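YncA (Salmonella typhimurium, PDB 3DR6) probably transfers an acetyl group from acetyl-coenzyme A to an as yet undefined acceptor, as a member of the GNAT acetyltransferase family. Local coordinates at residues E19-A24 with R35-D40; V84-Y89 with M119-E124; L133-G138 with T159-Q164; A15-I20 with T66-F71. One frame throughout, in Å; residues are numbered along the deposited sequence.

Contact 1 (E19-A24 with R35-D40)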
loop_
_atom_site.group_PDB
_atom_site.type_symbol
_atom_site.label_atom_id
_atom_site.label_comp_id
_atom_site.label_asym_id
_atom_site.label_seq_id
_atom_site.Cartn_x
_atom_site.Cartn_y
_atom_site.Cartn_z
ATOM N N GLU C 19 -5.861 -9.451 22.318
ATOM C CA GLU C 19 -5.728 -10.912 22.263
ATOM C C GLU C 19 -5.944 -11.441 20.853
ATOM O O GLU C 19 -5.177 -12.260 20.380
ATOM C CB GLU C 19 -6.730 -11.596 23.185
ATOM C CG GLU C 19 -6.419 -11.485 24.630
ATOM C CD GLU C 19 -7.329 -12.389 25.452
ATOM O OE1 GLU C 19 -8.296 -12.950 24.872
ATOM O OE2 GLU C 19 -7.072 -12.531 26.667
ATOM N N ILE C 20 -7.010 -10.976 20.203
ATOM C CA ILE C 20 -7.347 -11.434 18.858
ATOM C C ILE C 20 -6.260 -11.007 17.846
ATOM O O ILE C 20 -5.865 -11.811 16.990
ATOM C CB ILE C 20 -8.745 -10.956 18.416
ATOM C CG1 ILE C 20 -9.822 -11.574 19.317
ATOM C CG2 ILE C 20 -8.986 -11.320 16.956
ATOM C CD1 ILE C 20 -11.168 -10.824 19.326
ATOM N N TYR C 21 -5.807 -9.752 17.950
ATOM C CA TYR C 21 -4.702 -9.216 17.108
ATOM C C TYR C 21 -3.429 -10.065 17.237
ATOM O O TYR C 21 -2.845 -10.496 16.221
ATOM C CB TYR C 21 -4.392 -7.750 17.482
ATOM C CG TYR C 21 -3.255 -7.143 16.687
ATOM C CD1 TYR C 21 -3.508 -6.515 15.472
ATOM C CD2 TYR C 21 -1.928 -7.203 17.144
ATOM C CE1 TYR C 21 -2.470 -5.959 14.733
ATOM C CE2 TYR C 21 -0.879 -6.627 16.400
ATOM C CZ TYR C 21 -1.174 -6.010 15.196
ATOM O OH TYR C 21 -0.175 -5.443 14.412
ATOM N N ASN C 22 -3.007 -10.298 18.480
ATOM C CA ASN C 22 -1.812 -11.100 18.780
ATOM C C ASN C 22 -1.920 -12.539 18.310
ATOM O O ASN C 22 -0.935 -13.099 17.823
ATOM C CB ASN C 22 -1.477 -11.048 20.278
ATOM C CG ASN C 22 -0.904 -9.704 20.689
ATOM O OD1 ASN C 22 -0.429 -8.937 19.843
ATOM N ND2 ASN C 22 -0.934 -9.413 21.995
ATOM N N HIS C 23 -3.105 -13.129 18.445
ATOM C CA HIS C 23 -3.355 -14.439 17.848
ATOM C C HIS C 23 -3.104 -14.411 16.327
ATOM O O HIS C 23 -2.401 -15.282 15.787
ATOM C CB HIS C 23 -4.772 -14.943 18.113
ATOM C CG HIS C 23 -5.126 -16.132 17.277
ATOM N ND1 HIS C 23 -5.874 -16.036 16.124
ATOM C CD2 HIS C 23 -4.744 -17.426 17.369
ATOM C CE1 HIS C 23 -5.968 -17.230 15.564
ATOM N NE2 HIS C 23 -5.302 -18.093 16.309
ATOM N N ALA C 24 -3.693 -13.419 15.653
ATOM C CA ALA C 24 -3.518 -13.285 14.202
ATOM C C ALA C 24 -2.022 -13.182 13.870
ATOM O O ALA C 24 -1.523 -13.866 12.964
ATOM C CB ALA C 24 -4.265 -12.078 13.691
ATOM N N ARG C 35 5.370 -9.307 15.424
ATOM C CA ARG C 35 5.461 -9.213 16.877
ATOM C C ARG C 35 4.150 -8.780 17.534
ATOM O O ARG C 35 3.345 -8.020 16.974
ATOM C CB ARG C 35 6.608 -8.297 17.337
ATOM C CG ARG C 35 8.013 -8.887 17.181
ATOM C CD ARG C 35 8.778 -8.217 16.052
ATOM N NE ARG C 35 9.323 -6.907 16.433
ATOM C CZ ARG C 35 8.691 -5.732 16.303
ATOM N NH1 ARG C 35 7.456 -5.665 15.805
ATOM N NH2 ARG C 35 9.295 -4.608 16.679
ATOM N N THR C 36 3.966 -9.290 18.742
ATOM C CA THR C 36 2.785 -9.010 19.541
ATOM C C THR C 36 2.854 -7.585 20.094
ATOM O O THR C 36 3.934 -6.981 20.162
ATOM C CB THR C 36 2.688 -10.009 20.688
ATOM O OG1 THR C 36 3.947 -10.056 21.366
ATOM C CG2 THR C 36 2.358 -11.411 20.157
ATOM N N VAL C 37 1.702 -7.037 20.466
ATOM C CA VAL C 37 1.653 -5.720 21.079
ATOM C C VAL C 37 0.964 -5.846 22.441
ATOM O O VAL C 37 0.442 -6.911 22.783
ATOM C CB VAL C 37 0.916 -4.666 20.182
ATOM C CG1 VAL C 37 1.710 -4.378 18.885
ATOM C CG2 VAL C 37 -0.544 -5.081 19.888
ATOM N N ASP C 38 0.963 -4.768 23.212
ATOM C CA ASP C 38 0.196 -4.767 24.452
ATOM C C ASP C 38 -1.124 -4.009 24.320
ATOM O O ASP C 38 -1.399 -3.411 23.280
ATOM C CB ASP C 38 1.040 -4.270 25.636
ATOM C CG ASP C 38 1.605 -2.872 25.431
ATOM O OD1 ASP C 38 1.089 -2.092 24.603
ATOM O OD2 ASP C 38 2.584 -2.544 26.137
ATOM N N THR C 39 -1.946 -4.055 25.365
ATOM C CA THR C 39 -3.250 -3.374 25.351
ATOM C C THR C 39 -3.132 -1.860 25.117
ATOM O O THR C 39 -3.952 -1.284 24.396
ATOM C CB THR C 39 -4.057 -3.650 26.639
ATOM O OG1 THR C 39 -4.235 -5.064 26.795
ATOM C CG2 THR C 39 -5.430 -2.980 26.585
ATOM N N ASP C 40 -2.120 -1.225 25.719
ATOM C CA ASP C 40 -1.897 0.219 25.530
ATOM C C ASP C 40 -1.684 0.574 24.057
ATOM O O ASP C 40 -2.124 1.636 23.584
ATOM C CB ASP C 40 -0.707 0.707 26.361
ATOM C CG ASP C 40 -1.086 1.005 27.807
ATOM O OD1 ASP C 40 -1.989 1.848 28.032
ATOM O OD2 ASP C 40 -0.477 0.399 28.717
HETATM O O HOH W 1 2.478 -6.057 15.348
#
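Asn-22 OD1 accepts the backbone N-H of Val-37 at 2.9 Å, and the same amide gives an N-H back: Asn-22 ND2 reaches Val-37 O at 3.0 Å with an angle of 170° at the hydrogen. The side-chain amide thus pairs with both the N-H and the C=O of one residue. Val-37 O lies almost in the amide plane of Asn-22, while Val-37 N is tilted 24° from the plane of the Asn-22 side-chain carbonyl; two bonds in opposite senses fix the flip of the amide. Thr-36 crosses this amide at about a right angle, its CB 3.4 Å from Asn-22 OD1. The preceding residue, Tyr-21, has CG anti to the backbone N (chi1 179°), which carries CD2 to within 3.7 Å of Val-37 CG2. A water bridges its hydroxyl to the loop, donating to Arg-35 O at 2.7 Å and lying 2.9 Å from Tyr-21 OH. The loop lies along helix 14-27 just before helix 39-52 starts, where Asp-38, at the N-cap, accepts the backbone N-H of Asn-41 through OD1. Tyr-21 makes a cation-pi contact with Arg-42 of helix 39-52 and also touches Tyr-68 of strand 64-73.

Contact 2 (V84-Y89 with M119-E124)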
loop_
_atom_site.group_PDB
_atom_site.type_symbol
_atom_site.label_atom_id
_atom_site.label_comp_id
_atom_site.label_asym_id
_atom_site.label_seq_id
_atom_site.Cartn_x
_atom_site.Cartn_y
_atom_site.Cartn_z
ATOM N N VAL C 84 -10.126 2.479 1.118
ATOM C CA VAL C 84 -9.759 1.965 2.432
ATOM C C VAL C 84 -9.482 0.466 2.351
ATOM O O VAL C 84 -9.980 -0.227 1.449
ATOM C CB VAL C 84 -10.831 2.268 3.522
ATOM C CG1 VAL C 84 -10.833 3.787 3.885
ATOM C CG2 VAL C 84 -12.242 1.737 3.100
ATOM N N GLU C 85 -8.676 -0.024 3.286
ATOM C CA GLU C 85 -8.388 -1.438 3.388
ATOM C C GLU C 85 -8.864 -1.949 4.748
ATOM O O GLU C 85 -8.539 -1.353 5.802
ATOM C CB GLU C 85 -6.880 -1.696 3.236
ATOM C CG GLU C 85 -6.550 -3.151 3.433
ATOM C CD GLU C 85 -5.088 -3.458 3.229
ATOM O OE1 GLU C 85 -4.334 -2.509 2.874
ATOM O OE2 GLU C 85 -4.720 -4.646 3.433
ATOM N N HIS C 86 -9.599 -3.065 4.730
ATOM C CA HIS C 86 -10.260 -3.570 5.948
ATOM C C HIS C 86 -9.364 -4.538 6.693
ATOM O O HIS C 86 -8.450 -5.100 6.116
ATOM C CB HIS C 86 -11.644 -4.217 5.639
ATOM C CG HIS C 86 -11.585 -5.611 5.070
ATOM N ND1 HIS C 86 -11.122 -6.693 5.787
ATOM C CD2 HIS C 86 -11.988 -6.101 3.871
ATOM C CE1 HIS C 86 -11.198 -7.780 5.035
ATOM N NE2 HIS C 86 -11.747 -7.447 3.877
ATOM N N SER C 87 -9.637 -4.707 7.975
ATOM C CA SER C 87 -9.058 -5.792 8.727
ATOM C C SER C 87 -10.196 -6.380 9.555
ATOM O O SER C 87 -10.900 -5.653 10.274
ATOM C CB SER C 87 -7.853 -5.315 9.559
ATOM O OG SER C 87 -8.249 -4.411 10.603
ATOM N N VAL C 88 -10.429 -7.675 9.363
ATOM C CA VAL C 88 -11.465 -8.403 10.096
ATOM C C VAL C 88 -10.806 -9.635 10.709
ATOM O O VAL C 88 -10.257 -10.485 9.978
ATOM C CB VAL C 88 -12.619 -8.833 9.150
ATOM C CG1 VAL C 88 -13.616 -9.698 9.878
ATOM C CG2 VAL C 88 -13.311 -7.616 8.553
ATOM N N TYR C 89 -10.834 -9.733 12.034
ATOM C CA TYR C 89 -10.204 -10.864 12.715
ATOM C C TYR C 89 -11.193 -11.495 13.678
ATOM O O TYR C 89 -11.786 -10.817 14.517
ATOM C CB TYR C 89 -8.921 -10.426 13.446
ATOM C CG TYR C 89 -7.893 -9.767 12.533
ATOM C CD1 TYR C 89 -7.342 -10.466 11.457
ATOM C CD2 TYR C 89 -7.486 -8.450 12.746
ATOM C CE1 TYR C 89 -6.406 -9.856 10.588
ATOM C CE2 TYR C 89 -6.546 -7.844 11.898
ATOM C CZ TYR C 89 -6.020 -8.561 10.828
ATOM O OH TYR C 89 -5.102 -7.977 9.974
HETATM N N MSE C 119 -13.469 -0.414 -1.172
HETATM C CA MSE C 119 -12.814 -1.149 -0.035
HETATM C C MSE C 119 -11.971 -2.249 -0.649
HETATM O O MSE C 119 -12.409 -2.981 -1.538
HETATM C CB MSE C 119 -13.747 -1.747 1.071
HETATM C CG MSE C 119 -13.038 -2.191 2.595
HETATM SE SE MSE C 119 -14.557 -3.069 3.329
HETATM C CE MSE C 119 -16.001 -1.824 2.547
ATOM N N VAL C 120 -10.752 -2.324 -0.166
ATOM C CA VAL C 120 -9.798 -3.317 -0.613
ATOM C C VAL C 120 -9.599 -4.355 0.490
ATOM O O VAL C 120 -9.492 -3.989 1.671
ATOM C CB VAL C 120 -8.455 -2.634 -0.909
ATOM C CG1 VAL C 120 -7.369 -3.689 -1.268
ATOM C CG2 VAL C 120 -8.601 -1.653 -2.045
ATOM N N ALA C 121 -9.506 -5.626 0.099
ATOM C CA ALA C 121 -9.097 -6.682 0.987
ATOM C C ALA C 121 -7.742 -7.218 0.519
ATOM O O ALA C 121 -7.548 -7.445 -0.669
ATOM C CB ALA C 121 -10.156 -7.809 0.971
ATOM N N GLY C 122 -6.809 -7.390 1.450
ATOM C CA GLY C 122 -5.515 -8.032 1.173
ATOM C C GLY C 122 -5.608 -9.426 1.775
ATOM O O GLY C 122 -5.843 -9.578 2.984
ATOM N N ILE C 123 -5.481 -10.444 0.929
ATOM C CA ILE C 123 -5.764 -11.820 1.313
ATOM C C ILE C 123 -4.589 -12.689 0.853
ATOM O O ILE C 123 -4.111 -12.545 -0.282
ATOM C CB ILE C 123 -7.101 -12.323 0.637
ATOM C CG1 ILE C 123 -8.291 -11.410 0.953
ATOM C CG2 ILE C 123 -7.402 -13.769 1.045
ATOM C CD1 ILE C 123 -9.526 -11.704 0.064
ATOM N N GLU C 124 -4.078 -13.563 1.734
ATOM C CA GLU C 124 -3.068 -14.531 1.273
ATOM C C GLU C 124 -3.690 -15.358 0.146
ATOM O O GLU C 124 -4.806 -15.833 0.286
ATOM C CB GLU C 124 -2.605 -15.447 2.391
ATOM C CG GLU C 124 -1.317 -16.166 1.980
ATOM C CD GLU C 124 -1.076 -17.435 2.716
ATOM O OE1 GLU C 124 -1.909 -17.807 3.578
ATOM O OE2 GLU C 124 -0.020 -18.059 2.437
HETATM O O HOH W 2 -7.403 -6.856 4.105
#
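His-86 leans across from one strand toward the next, its ring meeting Ala-121 and its CB meeting Met-119, which is present as selenomethionine. Because CG stands between the backbone N and the carbonyl carbon (chi1 78°), the imidazole is swung over the neighbouring strand and NE2 comes 3.3 Å from Ala-121 CB. Met-119 brings SE to 3.9 Å from His-86 CB, obliquely disposed to the ring. Beside it Val-84 CG2 lies 4.0 Å from Met-119 CG, the two side chains meeting at a slant on the same face of the sheet, which helix 99-113 covers through Leu-104 and Ile-108. Glu-85 and Val-120 occupy the other face; the extended Glu-85 chain ends in a salt bridge to Arg-75 of the second subunit. His-86 NE2 is hydrogen-bonded to His-134 NE2, the ring planes about 10° apart.

Backbone pairing is parallel but short. Val-120 N binds Val-84 O at 2.8 Å, and His-86 N binds Val-120 O at 3.2 Å. Beyond this the strands part: CA atoms are 4.6 Å apart at Glu-85 and Val-120 but 8.6 Å apart at Ser-87 and Gly-122, in keeping with the 49° between the segment axes. A water enters the widening gap, donating to His-86 O and accepting from Gly-122 N at 2.8 Å; a glycerol lies close to Gly-122. Such splaying of adjacent parallel strands, joined here by the beta-alpha-beta crossover through helix 99-113, is the hallmark of the GNAT fold, in whose relatives the V-shaped opening receives acetyl-coenzyme A.

Contact 3 (L133-G138 with T159-Q164)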
loop_
_atom_site.group_PDB
_atom_site.type_symbol
_atom_site.label_atom_id
_atom_site.label_comp_id
_atom_site.label_asym_id
_atom_site.label_seq_id
_atom_site.Cartn_x
_atom_site.Cartn_y
_atom_site.Cartn_z
ATOM N N LEU C 133 -15.718 -15.877 0.680
ATOM C CA LEU C 133 -16.461 -14.987 1.551
ATOM C C LEU C 133 -16.533 -13.616 0.886
ATOM O O LEU C 133 -17.574 -12.989 0.833
ATOM C CB LEU C 133 -15.769 -14.890 2.914
ATOM C CG LEU C 133 -16.361 -13.982 4.004
ATOM C CD1 LEU C 133 -15.939 -14.443 5.391
ATOM C CD2 LEU C 133 -16.001 -12.506 3.792
ATOM N N HIS C 134 -15.402 -13.144 0.380
ATOM C CA HIS C 134 -15.398 -11.851 -0.291
ATOM C C HIS C 134 -16.221 -11.806 -1.586
ATOM O O HIS C 134 -16.929 -10.826 -1.824
ATOM C CB HIS C 134 -13.939 -11.397 -0.512
ATOM C CG HIS C 134 -13.290 -10.883 0.735
ATOM N ND1 HIS C 134 -12.680 -11.707 1.659
ATOM C CD2 HIS C 134 -13.137 -9.622 1.199
ATOM C CE1 HIS C 134 -12.210 -10.977 2.655
ATOM N NE2 HIS C 134 -12.454 -9.707 2.388
ATOM N N HIS C 135 -16.123 -12.841 -2.424
ATOM C CA HIS C 135 -16.963 -12.933 -3.628
ATOM C C HIS C 135 -18.449 -12.829 -3.275
ATOM O O HIS C 135 -19.234 -12.199 -4.012
ATOM C CB HIS C 135 -16.737 -14.261 -4.357
ATOM C CG HIS C 135 -15.545 -14.276 -5.264
ATOM N ND1 HIS C 135 -15.256 -13.256 -6.151
ATOM C CD2 HIS C 135 -14.589 -15.220 -5.452
ATOM C CE1 HIS C 135 -14.154 -13.559 -6.819
ATOM N NE2 HIS C 135 -13.741 -14.754 -6.428
ATOM N N SER C 136 -18.825 -13.431 -2.144
ATOM C CA SER C 136 -20.224 -13.464 -1.711
ATOM C C SER C 136 -20.740 -12.091 -1.283
ATOM O O SER C 136 -21.962 -11.910 -1.115
ATOM C CB SER C 136 -20.445 -14.478 -0.568
ATOM O OG SER C 136 -20.127 -13.936 0.703
ATOM N N LEU C 137 -19.817 -11.142 -1.088
ATOM C CA LEU C 137 -20.166 -9.758 -0.785
ATOM C C LEU C 137 -19.905 -8.821 -1.967
ATOM O O LEU C 137 -19.957 -7.578 -1.827
ATOM C CB LEU C 137 -19.417 -9.277 0.469
ATOM C CG LEU C 137 -19.987 -9.609 1.856
ATOM C CD1 LEU C 137 -18.907 -9.497 2.938
ATOM C CD2 LEU C 137 -21.184 -8.724 2.206
ATOM N N GLY C 138 -19.623 -9.400 -3.128
ATOM C CA GLY C 138 -19.531 -8.605 -4.332
ATOM C C GLY C 138 -18.124 -8.135 -4.650
ATOM O O GLY C 138 -17.937 -7.414 -5.638
ATOM N N THR C 159 -3.235 -11.608 -2.678
ATOM C CA THR C 159 -4.360 -11.305 -3.547
ATOM C C THR C 159 -4.996 -10.007 -3.032
ATOM O O THR C 159 -5.205 -9.849 -1.825
ATOM C CB THR C 159 -5.372 -12.482 -3.533
ATOM O OG1 THR C 159 -4.743 -13.626 -4.135
ATOM C CG2 THR C 159 -6.647 -12.151 -4.307
ATOM N N PHE C 160 -5.255 -9.060 -3.932
ATOM C CA PHE C 160 -6.165 -7.978 -3.571
ATOM C C PHE C 160 -7.520 -8.261 -4.172
ATOM O O PHE C 160 -7.631 -8.670 -5.338
ATOM C CB PHE C 160 -5.734 -6.596 -4.040
ATOM C CG PHE C 160 -4.636 -5.969 -3.229
ATOM C CD1 PHE C 160 -3.509 -5.481 -3.889
ATOM C CD2 PHE C 160 -4.742 -5.816 -1.824
ATOM C CE1 PHE C 160 -2.450 -4.843 -3.157
ATOM C CE2 PHE C 160 -3.711 -5.178 -1.105
ATOM C CZ PHE C 160 -2.558 -4.696 -1.784
HETATM N N MSE C 161 -8.539 -8.063 -3.356
HETATM C CA MSE C 161 -9.908 -7.982 -3.880
HETATM C C MSE C 161 -10.511 -6.626 -3.554
HETATM O O MSE C 161 -10.090 -5.946 -2.604
HETATM C CB MSE C 161 -10.769 -9.108 -3.340
HETATM C CG MSE C 161 -10.177 -10.482 -3.617
HETATM SE SE MSE C 161 -11.327 -11.942 -2.940
HETATM C CE MSE C 161 -12.756 -11.806 -4.227
ATOM N N GLN C 162 -11.458 -6.195 -4.366
ATOM C CA GLN C 162 -12.036 -4.888 -4.108
ATOM C C GLN C 162 -13.534 -4.826 -4.386
ATOM O O GLN C 162 -14.059 -5.619 -5.140
ATOM C CB GLN C 162 -11.320 -3.794 -4.885
ATOM C CG GLN C 162 -11.515 -3.844 -6.419
ATOM C CD GLN C 162 -10.677 -2.782 -7.113
ATOM O OE1 GLN C 162 -9.445 -2.957 -7.297
ATOM N NE2 GLN C 162 -11.323 -1.676 -7.495
ATOM N N LEU C 163 -14.180 -3.855 -3.755
ATOM C CA LEU C 163 -15.610 -3.610 -3.917
ATOM C C LEU C 163 -15.803 -2.120 -4.085
ATOM O O LEU C 163 -15.428 -1.333 -3.199
ATOM C CB LEU C 163 -16.404 -4.100 -2.688
ATOM C CG LEU C 163 -17.896 -3.715 -2.638
ATOM C CD1 LEU C 163 -18.674 -4.430 -3.777
ATOM C CD2 LEU C 163 -18.476 -4.091 -1.280
ATOM N N GLN C 164 -16.367 -1.726 -5.218
ATOM C CA GLN C 164 -16.720 -0.312 -5.434
ATOM C C GLN C 164 -18.034 -0.043 -4.711
ATOM O O GLN C 164 -19.004 -0.797 -4.838
ATOM C CB GLN C 164 -16.813 0.003 -6.936
ATOM C CG GLN C 164 -16.866 1.494 -7.202
ATOM C CD GLN C 164 -16.759 1.853 -8.669
ATOM O OE1 GLN C 164 -15.802 1.455 -9.344
ATOM N NE2 GLN C 164 -17.718 2.634 -9.161
HETATM O O HOH W 3 -16.460 -6.090 -7.515
#
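A Schellman motif ends helix 128-135, and its C-prime glycine, Gly-138, packs against Leu-163 while the last helical turn rests on Met-161 of strand 154-164. The motif is defined by two backbone bonds, Phe-139 N to His-134 O and Gly-138 N to His-135 O, with Gly-138 at a positive phi of 93°; residues 135-138 also form a type I beta turn. Ser-136 OG adds a bond to Leu-133 O at 2.7 Å.

Met-161, a selenomethionine in this crystal, makes the largest single share of the contact. With CG anti to the carbonyl carbon and the chain then extended, SE comes 3.6 Å from His-134 CB; the bend at the last torsion (chi3 72°) turns the terminal methyl to His-135. That methyl sits over one face of the His-135 imidazole, CE being 3.5 Å from the ring centroid and 18° off the normal, a CH-pi contact in which CE is displaced toward the CE1 and ND1 rim. His-135 ND1 is bonded to Phe-139 O, which helps hold the ring in this orientation. His-134 is fixed separately, its ND1 bonding Ser-130 O one turn back.

Further along, Leu-163 reaches the turn with its two methyls, CD1 at 3.6 Å from Gly-138 O and CD2 at 3.8 Å from Leu-137 O. The helix end lies against the strand pair 118-124 and 154-164, since His-134 touches Ala-121 and Ile-123 as well as Met-161. A water joins the two backbones: it donates to Gly-138 O at 2.7 Å and, weakly, to Gln-162 O at 3.4 Å.

Contact 4 (A15-I20 with T66-F71)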
loop_
_atom_site.group_PDB
_atom_site.type_symbol
_atom_site.label_atom_id
_atom_site.label_comp_id
_atom_site.label_asym_id
_atom_site.label_seq_id
_atom_site.Cartn_x
_atom_site.Cartn_y
_atom_site.Cartn_z
ATOM N N ALA C 15 -8.531 -4.705 25.433
ATOM C CA ALA C 15 -7.839 -5.898 25.893
ATOM C C ALA C 15 -8.232 -7.135 25.073
ATOM O O ALA C 15 -7.362 -7.923 24.702
ATOM C CB ALA C 15 -8.043 -6.135 27.404
ATOM N N ALA C 16 -9.527 -7.300 24.789
ATOM C CA ALA C 16 -9.991 -8.438 23.970
ATOM C C ALA C 16 -9.475 -8.349 22.514
ATOM O O ALA C 16 -9.107 -9.363 21.904
ATOM C CB ALA C 16 -11.507 -8.509 23.979
ATOM N N ILE C 17 -9.501 -7.135 21.963
ATOM C CA ILE C 17 -8.983 -6.865 20.603
ATOM C C ILE C 17 -7.510 -7.255 20.522
ATOM O O ILE C 17 -7.083 -7.930 19.565
ATOM C CB ILE C 17 -9.212 -5.354 20.192
ATOM C CG1 ILE C 17 -10.711 -5.075 19.966
ATOM C CG2 ILE C 17 -8.406 -4.970 18.949
ATOM C CD1 ILE C 17 -11.045 -3.581 19.743
ATOM N N THR C 18 -6.741 -6.844 21.540
ATOM C CA THR C 18 -5.315 -7.167 21.642
ATOM C C THR C 18 -5.074 -8.672 21.574
ATOM O O THR C 18 -4.182 -9.124 20.847
ATOM C CB THR C 18 -4.688 -6.589 22.940
ATOM O OG1 THR C 18 -4.905 -5.172 22.988
ATOM C CG2 THR C 18 -3.176 -6.864 23.002
ATOM N N GLU C 19 -5.861 -9.451 22.318
ATOM C CA GLU C 19 -5.728 -10.912 22.263
ATOM C C GLU C 19 -5.944 -11.441 20.853
ATOM O O GLU C 19 -5.177 -12.260 20.380
ATOM C CB GLU C 19 -6.730 -11.596 23.185
ATOM C CG GLU C 19 -6.419 -11.485 24.630
ATOM C CD GLU C 19 -7.329 -12.389 25.452
ATOM O OE1 GLU C 19 -8.296 -12.950 24.872
ATOM O OE2 GLU C 19 -7.072 -12.531 26.667
ATOM N N ILE C 20 -7.010 -10.976 20.203
ATOM C CA ILE C 20 -7.347 -11.434 18.858
ATOM C C ILE C 20 -6.260 -11.007 17.846
ATOM O O ILE C 20 -5.865 -11.811 16.990
ATOM C CB ILE C 20 -8.745 -10.956 18.416
ATOM C CG1 ILE C 20 -9.822 -11.574 19.317
ATOM C CG2 ILE C 20 -8.986 -11.320 16.956
ATOM C CD1 ILE C 20 -11.168 -10.824 19.326
ATOM N N THR C 66 -16.010 -11.750 20.334
ATOM C CA THR C 66 -15.696 -12.926 19.502
ATOM C C THR C 66 -14.937 -12.574 18.215
ATOM O O THR C 66 -14.470 -13.464 17.469
ATOM C CB THR C 66 -16.991 -13.665 19.120
ATOM O OG1 THR C 66 -17.887 -12.724 18.529
ATOM C CG2 THR C 66 -17.663 -14.295 20.351
ATOM N N GLY C 67 -14.829 -11.275 17.935
ATOM C CA GLY C 67 -14.169 -10.798 16.721
ATOM C C GLY C 67 -14.160 -9.287 16.669
ATOM O O GLY C 67 -14.867 -8.624 17.429
ATOM N N TYR C 68 -13.362 -8.734 15.764
ATOM C CA TYR C 68 -13.384 -7.304 15.553
ATOM C C TYR C 68 -13.050 -6.957 14.104
ATOM O O TYR C 68 -12.481 -7.782 13.356
ATOM C CB TYR C 68 -12.452 -6.572 16.538
ATOM C CG TYR C 68 -10.967 -6.568 16.186
ATOM C CD1 TYR C 68 -10.122 -7.606 16.608
ATOM C CD2 TYR C 68 -10.402 -5.509 15.463
ATOM C CE1 TYR C 68 -8.772 -7.596 16.310
ATOM C CE2 TYR C 68 -9.038 -5.494 15.156
ATOM C CZ TYR C 68 -8.235 -6.537 15.580
ATOM O OH TYR C 68 -6.882 -6.520 15.285
ATOM N N ALA C 69 -13.420 -5.742 13.714
ATOM C CA ALA C 69 -13.207 -5.273 12.339
ATOM C C ALA C 69 -12.942 -3.773 12.338
ATOM O O ALA C 69 -13.474 -3.024 13.173
ATOM C CB ALA C 69 -14.407 -5.604 11.467
ATOM N N SER C 70 -12.108 -3.343 11.402
ATOM C CA SER C 70 -11.851 -1.908 11.214
ATOM C C SER C 70 -11.427 -1.687 9.767
ATOM O O SER C 70 -11.227 -2.654 9.025
ATOM C CB SER C 70 -10.740 -1.434 12.171
ATOM O OG SER C 70 -10.667 -0.010 12.188
ATOM N N PHE C 71 -11.315 -0.426 9.363
ATOM C CA PHE C 71 -10.564 -0.124 8.149
ATOM C C PHE C 71 -9.684 1.083 8.369
ATOM O O PHE C 71 -9.935 1.916 9.282
ATOM C CB PHE C 71 -11.470 0.017 6.910
ATOM C CG PHE C 71 -12.469 1.152 6.973
ATOM C CD1 PHE C 71 -12.039 2.483 6.889
ATOM C CD2 PHE C 71 -13.843 0.879 7.057
ATOM C CE1 PHE C 71 -12.966 3.548 6.913
ATOM C CE2 PHE C 71 -14.791 1.939 7.078
ATOM C CZ PHE C 71 -14.340 3.274 7.012
#
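Buried helix-on-sheet packing brings Ile-17 and Ile-20 of helix 14-27 onto Tyr-68 of strand 64-73, with the segment axes 8.6 Å apart at closest approach and crossing at -90°. All five residues that touch are buried, and the contact is made mainly by hydrocarbon and an aromatic ring.

Tyr-68 is the centre of it. Its CG stands between the backbone N and the carbonyl carbon (chi1 80°), raising the ring off the sheet beside the helix. Ile-17 covers one face: CG2 sits 3.6 Å from the ring centroid and only 9° off the normal, a CH-pi contact over the middle of the ring. The CG1 branch of Ile-17 reaches back to Tyr-68 CB and CG. Ile-20, one turn on, meets the ring differently, coming to its edge near the plane with CG2 at 3.8 Å from Tyr-68 CE1. The backbone O of Ile-17 lies 3.7 Å from Tyr-68 CE1, above the ring plane on the same side as Ile-17 CG2. The CG1-CD1 branch of Ile-20 reaches the backbone at Gly-67, where CD1 lies 3.9 Å from Gly-67 N.

Ile-17 and Tyr-68 also reach strand 56-61, through Val-56 and Val-58 respectively, while Ala-69 and Phe-71 of strand 64-73 pack on helix 99-113. Helices on both faces of a central mixed sheet, the first one running across its early strands, are characteristic of the GNAT fold.

Overall arrangement
Contacts 1 and 4 share helix 14-27, with centres about 9 Å apart: its Asn-22 side meets the loop before helix 39-52 and its Ile-17 side the sheet, and Tyr-21 CD1 lies 3.4 Å from Tyr-68 OH between them. Contact 4 passes to contact 2 through neighbouring strands, Ser-87 N being 2.8 Å from Ser-70 O, and Ile-20 also packs on Tyr-89. Contacts 2 and 3, again with centres about 9 Å apart, meet where strands 118-124 and 154-164 run side by side. Contacts 1 and 3 lie on opposite sides of the chain centre, about 26 Å apart between centres. Contact 2, with glycerol near Gly-122, holds the strand opening that probably accepts the cofactor.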